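Local coordinates for sister chromatid cohesion protein (Chaetomium thermophilum, PDB 5T8V) that probably helps load the cohesin ring onto chromatin, the chain here being the HEAT-repeat C-terminal fragment of the loader Scc2, at residues Y381-I386 with E425-L430; L430-M435 with G457-A462; Q901-V906 with W930-L935. All coordinates share one frame; numbering follows the deposited sequence.

Contact 1 (Y381-I386 with E425-L430); sequences YVIKFI and ELLLRL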
loop_
_atom_site.group_PDB
_atom_site.type_symbol
_atom_site.label_atom_id
_atom_site.label_comp_id
_atom_site.label_asym_id
_atom_site.label_seq_id
_atom_site.Cartn_x
_atom_site.Cartn_y
_atom_site.Cartn_z
ATOM N N TYR A 381 10.635 -33.361 1.250
ATOM C CA TYR A 381 11.516 -33.500 2.407
ATOM C C TYR A 381 12.188 -32.168 2.718
ATOM O O TYR A 381 12.113 -31.656 3.846
ATOM C CB TYR A 381 12.578 -34.578 2.157
ATOM C CG TYR A 381 12.059 -35.994 2.003
ATOM C CD1 TYR A 381 10.872 -36.397 2.596
ATOM C CD2 TYR A 381 12.772 -36.936 1.266
ATOM C CE1 TYR A 381 10.406 -37.697 2.456
ATOM C CE2 TYR A 381 12.312 -38.231 1.119
ATOM C CZ TYR A 381 11.130 -38.607 1.716
ATOM O OH TYR A 381 10.669 -39.896 1.572
ATOM N N VAL A 382 12.829 -31.577 1.707
ATOM C CA VAL A 382 13.533 -30.312 1.913
ATOM C C VAL A 382 12.577 -29.249 2.450
ATOM O O VAL A 382 12.784 -28.681 3.531
ATOM C CB VAL A 382 14.203 -29.852 0.607
ATOM C CG1 VAL A 382 14.937 -28.533 0.814
ATOM C CG2 VAL A 382 15.158 -30.917 0.089
ATOM N N ILE A 383 11.511 -28.967 1.695
ATOM C CA ILE A 383 10.638 -27.841 2.026
ATOM C C ILE A 383 10.013 -28.032 3.402
ATOM O O ILE A 383 9.982 -27.108 4.226
ATOM C CB ILE A 383 9.568 -27.662 0.932
ATOM C CG1 ILE A 383 10.235 -27.369 -0.417
ATOM C CG2 ILE A 383 8.583 -26.559 1.301
ATOM C CD1 ILE A 383 11.120 -26.129 -0.436
ATOM N N LYS A 384 9.501 -29.233 3.670
ATOM C CA LYS A 384 8.937 -29.521 4.982
ATOM C C LYS A 384 9.944 -29.226 6.082
ATOM O O LYS A 384 9.613 -28.596 7.093
ATOM C CB LYS A 384 8.477 -30.977 5.053
ATOM C CG LYS A 384 7.082 -31.209 4.496
ATOM C CD LYS A 384 6.862 -32.664 4.098
ATOM C CE LYS A 384 6.958 -33.613 5.286
ATOM N NZ LYS A 384 6.980 -35.041 4.851
ATOM N N PHE A 385 11.192 -29.660 5.900
ATOM C CA PHE A 385 12.185 -29.418 6.940
ATOM C C PHE A 385 12.399 -27.922 7.160
ATOM O O PHE A 385 12.232 -27.412 8.279
ATOM C CB PHE A 385 13.502 -30.107 6.588
ATOM C CG PHE A 385 14.499 -30.094 7.706
ATOM C CD1 PHE A 385 14.360 -30.955 8.781
ATOM C CD2 PHE A 385 15.569 -29.215 7.690
ATOM C CE1 PHE A 385 15.271 -30.943 9.818
ATOM C CE2 PHE A 385 16.485 -29.203 8.725
ATOM C CZ PHE A 385 16.335 -30.068 9.789
ATOM N N ILE A 386 12.751 -27.192 6.095
ATOM C CA ILE A 386 13.199 -25.814 6.283
ATOM C C ILE A 386 12.052 -24.921 6.745
ATOM O O ILE A 386 12.249 -24.026 7.575
ATOM C CB ILE A 386 13.869 -25.270 5.007
ATOM C CG1 ILE A 386 12.934 -25.357 3.796
ATOM C CG2 ILE A 386 15.181 -26.013 4.751
ATOM C CD1 ILE A 386 13.478 -24.642 2.556
ATOM N N GLU A 425 12.424 -24.986 -9.898
ATOM C CA GLU A 425 10.991 -24.787 -10.065
ATOM C C GLU A 425 10.192 -25.746 -9.198
ATOM O O GLU A 425 9.074 -25.417 -8.791
ATOM C CB GLU A 425 10.601 -24.948 -11.535
ATOM C CG GLU A 425 9.107 -24.757 -11.820
ATOM C CD GLU A 425 8.282 -26.005 -11.560
ATOM O OE1 GLU A 425 8.865 -27.112 -11.521
ATOM O OE2 GLU A 425 7.050 -25.880 -11.387
ATOM N N LEU A 426 10.730 -26.930 -8.912
ATOM C CA LEU A 426 9.999 -27.897 -8.100
ATOM C C LEU A 426 10.021 -27.503 -6.628
ATOM O O LEU A 426 8.978 -27.492 -5.958
ATOM C CB LEU A 426 10.590 -29.294 -8.300
ATOM C CG LEU A 426 9.972 -30.428 -7.482
ATOM C CD1 LEU A 426 8.464 -30.480 -7.649
ATOM C CD2 LEU A 426 10.597 -31.751 -7.888
ATOM N N LEU A 427 11.204 -27.168 -6.110
ATOM C CA LEU A 427 11.307 -26.696 -4.735
ATOM C C LEU A 427 10.475 -25.437 -4.530
ATOM O O LEU A 427 9.711 -25.329 -3.562
ATOM C CB LEU A 427 12.773 -26.442 -4.389
ATOM C CG LEU A 427 13.646 -27.695 -4.312
ATOM C CD1 LEU A 427 15.110 -27.337 -4.454
ATOM C CD2 LEU A 427 13.403 -28.419 -3.000
ATOM N N LEU A 428 10.604 -24.473 -5.446
ATOM C CA LEU A 428 9.818 -23.248 -5.353
ATOM C C LEU A 428 8.329 -23.524 -5.503
ATOM O O LEU A 428 7.507 -22.842 -4.885
ATOM C CB LEU A 428 10.278 -22.252 -6.417
ATOM C CG LEU A 428 11.655 -21.627 -6.201
ATOM C CD1 LEU A 428 12.132 -20.943 -7.475
ATOM C CD2 LEU A 428 11.615 -20.640 -5.049
ATOM N N ARG A 429 7.962 -24.510 -6.324
ATOM C CA ARG A 429 6.554 -24.850 -6.499
ATOM C C ARG A 429 5.955 -25.364 -5.198
ATOM O O ARG A 429 4.908 -24.883 -4.748
ATOM C CB ARG A 429 6.397 -25.894 -7.604
ATOM C CG ARG A 429 4.952 -26.251 -7.930
ATOM C CD ARG A 429 4.825 -27.696 -8.385
ATOM N NE ARG A 429 5.669 -27.990 -9.539
ATOM C CZ ARG A 429 5.862 -29.207 -10.033
ATOM N NH1 ARG A 429 5.277 -30.258 -9.474
ATOM N NH2 ARG A 429 6.648 -29.377 -11.086
ATOM N N LEU A 430 6.606 -26.351 -4.579
ATOM C CA LEU A 430 6.076 -26.896 -3.333
ATOM C C LEU A 430 6.092 -25.849 -2.227
ATOM O O LEU A 430 5.146 -25.757 -1.432
ATOM C CB LEU A 430 6.871 -28.133 -2.924
ATOM C CG LEU A 430 6.871 -29.265 -3.954
ATOM C CD1 LEU A 430 7.717 -30.416 -3.461
ATOM C CD2 LEU A 430 5.462 -29.737 -4.257
#
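Arg-429 NE donates to Glu-425 OE2 at 3.1 Å on the same helix whose Leu-427 packs against Val-382 and Ile-383 of the 381-386 segment, and Leu-430 against Ile-383. The arginine grips the carboxylate side-on: NE bonds one oxygen nearly straight (166°), while NH2 reaches Glu-425 OE1 at 3.2 Å on its syn lone pair. Leu-426 CD1 lies 3.6 Å above the centre of the guanidinium plane, so the long charged chain is steadied by a methyl over one face as well as by its salt bridge. This pair joins successive turns of helix 423-440, whereas the side chains that meet between the two segments are all apolar. Such apolar helix-to-helix packing is what builds the HEAT-repeat solenoid of Scc2; the two segments cross at -46°. Leu-427 does most of the reaching from its side. With CG anti to the carbonyl carbon (chi1 -68°), it carries CD2 across to Val-382 CB, 4.0 Å away, and at a slant to Ile-383 CD1. That isoleucine methyl also rests 3.5 Å from Leu-427 O, and farther back Ile-383 CG1 lies 4.3 Å from Leu-430 CB. Short, branched Val-382 and Ile-383 fit a helix face that the longer Leu-427 reaches across to meet. Val-382 also leans on Ile-276 of helix 272-282, and Leu-427 touches Ala-379 and Phe-412.

Contact 2 (L430-M435 with G457-A462); sequences LLMLMM and GTMCAA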
loop_
_atom_site.group_PDB
_atom_site.type_symbol
_atom_site.label_atom_id
_atom_site.label_comp_id
_atom_site.label_asym_id
_atom_site.label_seq_id
_atom_site.Cartn_x
_atom_site.Cartn_y
_atom_site.Cartn_z
ATOM N N LEU A 430 6.606 -26.351 -4.579
ATOM C CA LEU A 430 6.076 -26.896 -3.333
ATOM C C LEU A 430 6.092 -25.849 -2.227
ATOM O O LEU A 430 5.146 -25.757 -1.432
ATOM C CB LEU A 430 6.871 -28.133 -2.924
ATOM C CG LEU A 430 6.871 -29.265 -3.954
ATOM C CD1 LEU A 430 7.717 -30.416 -3.461
ATOM C CD2 LEU A 430 5.462 -29.737 -4.257
ATOM N N LEU A 431 7.152 -25.043 -2.163
ATOM C CA LEU A 431 7.190 -23.966 -1.182
ATOM C C LEU A 431 6.016 -23.016 -1.378
ATOM O O LEU A 431 5.349 -22.625 -0.412
ATOM C CB LEU A 431 8.521 -23.221 -1.284
ATOM C CG LEU A 431 9.018 -22.527 -0.016
ATOM C CD1 LEU A 431 10.505 -22.247 -0.118
ATOM C CD2 LEU A 431 8.268 -21.239 0.229
ATOM N N MET A 432 5.732 -22.652 -2.629
ATOM C CA MET A 432 4.630 -21.741 -2.914
ATOM C C MET A 432 3.296 -22.350 -2.505
ATOM O O MET A 432 2.490 -21.706 -1.823
ATOM C CB MET A 432 4.635 -21.375 -4.400
ATOM C CG MET A 432 3.454 -20.527 -4.840
ATOM S SD MET A 432 2.016 -21.513 -5.301
ATOM C CE MET A 432 2.592 -22.268 -6.821
ATOM N N LEU A 433 3.037 -23.592 -2.921
ATOM C CA LEU A 433 1.806 -24.261 -2.509
ATOM C C LEU A 433 1.663 -24.249 -0.994
ATOM O O LEU A 433 0.567 -24.024 -0.462
ATOM C CB LEU A 433 1.785 -25.696 -3.031
ATOM C CG LEU A 433 1.786 -25.868 -4.552
ATOM C CD1 LEU A 433 1.898 -27.342 -4.919
ATOM C CD2 LEU A 433 0.540 -25.249 -5.178
ATOM N N MET A 434 2.767 -24.472 -0.281
ATOM C CA MET A 434 2.706 -24.508 1.174
ATOM C C MET A 434 2.380 -23.136 1.752
ATOM O O MET A 434 1.597 -23.030 2.704
ATOM C CB MET A 434 4.026 -25.029 1.730
ATOM C CG MET A 434 4.015 -25.244 3.232
ATOM S SD MET A 434 5.372 -26.284 3.783
ATOM C CE MET A 434 4.890 -27.864 3.085
ATOM N N MET A 435 2.968 -22.073 1.197
ATOM C CA MET A 435 2.703 -20.739 1.727
ATOM C C MET A 435 1.274 -20.301 1.434
ATOM O O MET A 435 0.596 -19.754 2.312
ATOM C CB MET A 435 3.704 -19.735 1.154
ATOM C CG MET A 435 5.142 -20.032 1.534
ATOM S SD MET A 435 5.381 -20.192 3.314
ATOM C CE MET A 435 6.770 -21.320 3.366
ATOM N N GLY A 457 5.707 -12.851 -1.812
ATOM C CA GLY A 457 6.134 -11.630 -2.466
ATOM C C GLY A 457 7.368 -11.826 -3.326
ATOM O O GLY A 457 7.356 -11.504 -4.518
ATOM N N THR A 458 8.443 -12.357 -2.736
ATOM C CA THR A 458 9.676 -12.547 -3.495
ATOM C C THR A 458 9.453 -13.498 -4.665
ATOM O O THR A 458 9.971 -13.272 -5.766
ATOM C CB THR A 458 10.793 -13.070 -2.585
ATOM O OG1 THR A 458 10.434 -14.356 -2.076
ATOM C CG2 THR A 458 11.030 -12.131 -1.417
ATOM N N MET A 459 8.685 -14.568 -4.448
ATOM C CA MET A 459 8.385 -15.487 -5.542
ATOM C C MET A 459 7.603 -14.780 -6.643
ATOM O O MET A 459 7.887 -14.958 -7.836
ATOM C CB MET A 459 7.609 -16.698 -5.014
ATOM C CG MET A 459 8.472 -17.688 -4.230
ATOM S SD MET A 459 7.611 -19.191 -3.699
ATOM C CE MET A 459 6.535 -18.520 -2.447
ATOM N N CYS A 460 6.623 -13.961 -6.261
ATOM C CA CYS A 460 5.871 -13.189 -7.243
ATOM C C CYS A 460 6.804 -12.320 -8.077
ATOM O O CYS A 460 6.732 -12.313 -9.313
ATOM C CB CYS A 460 4.824 -12.334 -6.531
ATOM S SG CYS A 460 3.423 -11.890 -7.549
ATOM N N ALA A 461 7.695 -11.578 -7.412
ATOM C CA ALA A 461 8.664 -10.756 -8.128
ATOM C C ALA A 461 9.494 -11.593 -9.092
ATOM O O ALA A 461 9.741 -11.180 -10.231
ATOM C CB ALA A 461 9.570 -10.033 -7.134
ATOM N N ALA A 462 9.935 -12.773 -8.652
ATOM C CA ALA A 462 10.749 -13.623 -9.516
ATOM C C ALA A 462 9.982 -14.037 -10.765
ATOM O O ALA A 462 10.520 -13.991 -11.879
ATOM C CB ALA A 462 11.216 -14.854 -8.741
#
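Met-459 stretches across to helix 423-440 and lays its end against Met-432, with Leu-431, and more loosely Met-435, beside its CE methyl. Its chain leaves the backbone with CG anti to the carbonyl carbon, runs straight through chi2 (-176°) and bends only at chi3 (-70°), which folds CE alongside the opposite helix. SD then lies 3.8 Å from Met-432 CB, and CE sits 3.8 Å from Met-432 CA, so the thioether rests on the base of the other methionine and not on its tip. Met-432 itself turns off: bends at chi2 and chi3 lead its sulfur away, and its side chain meets Phe-606 and Ala-609 instead. Leu-431 comes in at a slant, its CD2 4.2 Å from Met-459 CE, while Met-435 brings CG to 4.5 Å from the same atom. The two helices of this HEAT-repeat protein run at 133° to each other with axes 11.2 Å apart, a spacing that a long unbranched residue can bridge. With alanine in place of Met-459, a gap is likely to open beside Leu-431 and Met-432, and Phe-606 would probably lose an apolar neighbour. Sulfur and methyl groups meet here through dispersion and burial away from water, so the helices are held by close fit, without the directional demand of polar bonds.

Contact 3 (Q901-V906 with W930-L935); sequences QFLTDV and WIISTL
Ile-932 and Leu-935, a turn apart on helix 919-935, share Leu-903 of helix 900-910 in a roughly antiparallel helix pair (146°, axes 9.8 Å apart) of the kind from which HEAT-repeat solenoids are built. Along the second helix, Trp-930 comes first: it touches Leu-942 and Cys-987, and one face of its ring is covered off-centre by Thr-934 CG2. Ile-931 contributes its carbonyl oxygen, which accepts the routine helix bond from Leu-935 N. Ile-932 meets both Leu-903 and Val-906. Its CG2, anti to the backbone N, lies 3.9 Å from Leu-903 CB, and CD1 on the other branch stands 4.0 Å from Leu-903 CG, so the forked isoleucine offers both arms to one leucine. The same CD1 comes within 4.3 Å of CG1 of Val-906, whose short branched side chain adds a second apolar partner. Ser-933, on the next position, points its CB away from this face. It is buried, and its hydroxyl is hydrogen-bonded to Leu-929 O and to Arg-907 NH1, the latter a polar tie to the first helix beside the oily one. Leu-935 ends the row near the surface; its side chain and that of Leu-903 cross at about a right angle, Leu-935 CD2 lying 4.1 Å from Leu-903 CD2.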
loop_
_atom_site.group_PDB
_atom_site.type_symbol
_atom_site.label_atom_id
_atom_site.label_comp_id
_atom_site.label_asym_id
_atom_site.label_seq_id
_atom_site.Cartn_x
_atom_site.Cartn_y
_atom_site.Cartn_z
ATOM N N GLN A 901 -12.793 64.282 -16.472
ATOM C CA GLN A 901 -13.825 64.049 -17.476
ATOM C C GLN A 901 -14.197 62.575 -17.562
ATOM O O GLN A 901 -15.365 62.242 -17.795
ATOM C CB GLN A 901 -13.359 64.564 -18.839
ATOM C CG GLN A 901 -14.453 64.599 -19.899
ATOM C CD GLN A 901 -15.581 65.553 -19.549
ATOM O OE1 GLN A 901 -15.345 66.714 -19.211
ATOM N NE2 GLN A 901 -16.815 65.066 -19.623
ATOM N N PHE A 902 -13.227 61.679 -17.371
ATOM C CA PHE A 902 -13.527 60.251 -17.368
ATOM C C PHE A 902 -14.522 59.909 -16.266
ATOM O O PHE A 902 -15.563 59.292 -16.520
ATOM C CB PHE A 902 -12.237 59.449 -17.200
ATOM C CG PHE A 902 -12.443 57.961 -17.189
ATOM C CD1 PHE A 902 -12.515 57.249 -18.373
ATOM C CD2 PHE A 902 -12.558 57.274 -15.991
ATOM C CE1 PHE A 902 -12.702 55.880 -18.365
ATOM C CE2 PHE A 902 -12.744 55.906 -15.977
ATOM C CZ PHE A 902 -12.816 55.208 -17.165
ATOM N N LEU A 903 -14.216 60.306 -15.028
ATOM C CA LEU A 903 -15.132 60.065 -13.918
ATOM C C LEU A 903 -16.517 60.630 -14.214
ATOM O O LEU A 903 -17.528 59.927 -14.098
ATOM C CB LEU A 903 -14.565 60.680 -12.635
ATOM C CG LEU A 903 -13.521 59.861 -11.869
ATOM C CD1 LEU A 903 -12.383 59.411 -12.766
ATOM C CD2 LEU A 903 -12.982 60.674 -10.705
ATOM N N THR A 904 -16.578 61.907 -14.602
ATOM C CA THR A 904 -17.862 62.545 -14.879
ATOM C C THR A 904 -18.667 61.743 -15.897
ATOM O O THR A 904 -19.834 61.401 -15.661
ATOM C CB THR A 904 -17.630 63.975 -15.377
ATOM O OG1 THR A 904 -16.930 64.723 -14.375
ATOM C CG2 THR A 904 -18.949 64.669 -15.687
ATOM N N ASP A 905 -18.053 61.431 -17.041
ATOM C CA ASP A 905 -18.749 60.675 -18.077
ATOM C C ASP A 905 -19.234 59.334 -17.542
ATOM O O ASP A 905 -20.388 58.947 -17.758
ATOM C CB ASP A 905 -17.832 60.469 -19.282
ATOM C CG ASP A 905 -17.483 61.768 -19.978
ATOM O OD1 ASP A 905 -18.318 62.699 -19.964
ATOM O OD2 ASP A 905 -16.371 61.859 -20.541
ATOM N N VAL A 906 -18.361 58.607 -16.841
ATOM C CA VAL A 906 -18.742 57.302 -16.305
ATOM C C VAL A 906 -19.978 57.431 -15.426
ATOM O O VAL A 906 -20.925 56.646 -15.540
ATOM C CB VAL A 906 -17.565 56.670 -15.541
ATOM C CG1 VAL A 906 -18.022 55.445 -14.748
ATOM C CG2 VAL A 906 -16.461 56.278 -16.511
ATOM N N TRP A 930 -20.819 56.247 -5.549
ATOM C CA TRP A 930 -20.279 56.966 -4.400
ATOM C C TRP A 930 -18.791 57.239 -4.577
ATOM O O TRP A 930 -18.323 58.361 -4.348
ATOM C CB TRP A 930 -20.531 56.167 -3.121
ATOM C CG TRP A 930 -19.872 56.749 -1.897
ATOM C CD1 TRP A 930 -18.953 56.136 -1.097
ATOM C CD2 TRP A 930 -20.077 58.057 -1.339
ATOM N NE1 TRP A 930 -18.577 56.973 -0.076
ATOM C CE2 TRP A 930 -19.251 58.158 -0.202
ATOM C CE3 TRP A 930 -20.877 59.149 -1.691
ATOM C CZ2 TRP A 930 -19.204 59.306 0.587
ATOM C CZ3 TRP A 930 -20.831 60.286 -0.905
ATOM C CH2 TRP A 930 -19.999 60.357 0.220
ATOM N N ILE A 931 -18.030 56.223 -4.989
ATOM C CA ILE A 931 -16.594 56.403 -5.202
ATOM C C ILE A 931 -16.344 57.540 -6.186
ATOM O O ILE A 931 -15.667 58.526 -5.867
ATOM C CB ILE A 931 -15.957 55.089 -5.687
ATOM C CG1 ILE A 931 -16.082 53.998 -4.615
ATOM C CG2 ILE A 931 -14.499 55.299 -6.077
ATOM C CD1 ILE A 931 -15.324 54.276 -3.330
ATOM N N ILE A 932 -16.886 57.414 -7.402
ATOM C CA ILE A 932 -16.748 58.472 -8.400
ATOM C C ILE A 932 -17.026 59.832 -7.776
ATOM O O ILE A 932 -16.297 60.804 -8.010
ATOM C CB ILE A 932 -17.689 58.213 -9.592
ATOM C CG1 ILE A 932 -17.342 56.898 -10.301
ATOM C CG2 ILE A 932 -17.646 59.387 -10.574
ATOM C CD1 ILE A 932 -16.097 56.948 -11.155
ATOM N N SER A 933 -18.088 59.923 -6.973
ATOM C CA SER A 933 -18.462 61.206 -6.391
ATOM C C SER A 933 -17.425 61.695 -5.387
ATOM O O SER A 933 -17.221 62.908 -5.255
ATOM C CB SER A 933 -19.836 61.098 -5.734
ATOM O OG SER A 933 -20.833 60.808 -6.699
ATOM N N THR A 934 -16.760 60.784 -4.675
ATOM C CA THR A 934 -15.726 61.209 -3.736
ATOM C C THR A 934 -14.477 61.676 -4.470
ATOM O O THR A 934 -13.866 62.681 -4.086
ATOM C CB THR A 934 -15.381 60.082 -2.763
ATOM O OG1 THR A 934 -14.939 58.930 -3.490
ATOM C CG2 THR A 934 -16.591 59.718 -1.909
ATOM N N LEU A 935 -14.075 60.965 -5.526
ATOM C CA LEU A 935 -12.946 61.431 -6.327
ATOM C C LEU A 935 -13.244 62.795 -6.934
ATOM O O LEU A 935 -12.428 63.720 -6.843
ATOM C CB LEU A 935 -12.609 60.413 -7.416
ATOM C CG LEU A 935 -11.810 59.197 -6.940
ATOM C CD1 LEU A 935 -12.690 57.969 -6.882
ATOM C CD2 LEU A 935 -10.607 58.954 -7.836
#

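In the fold
From the N terminus, contact 1 comes first: it brings helix 423-440 back against helix 357-391, closing a loop that contains helix 402-414. Contact 2 follows in series, starting from the last residue of contact 1, Leu-430, and closing a shorter loop onto helix 446-474, with 21 residues between its segments. Helix 423-440 thus serves both, and the pair touch, with Ile-383 CG2 packed on Leu-431 CA, so helices 357-391, 423-440 and 446-474 are linked through the middle one. Contact 3 lies much farther along, joining helices 900-910 and 919-935, its centre about 92 Å from that of contact 1 and across the chain's centre. None nests within or crosses another, as befits a solenoid assembled from neighbours in sequence.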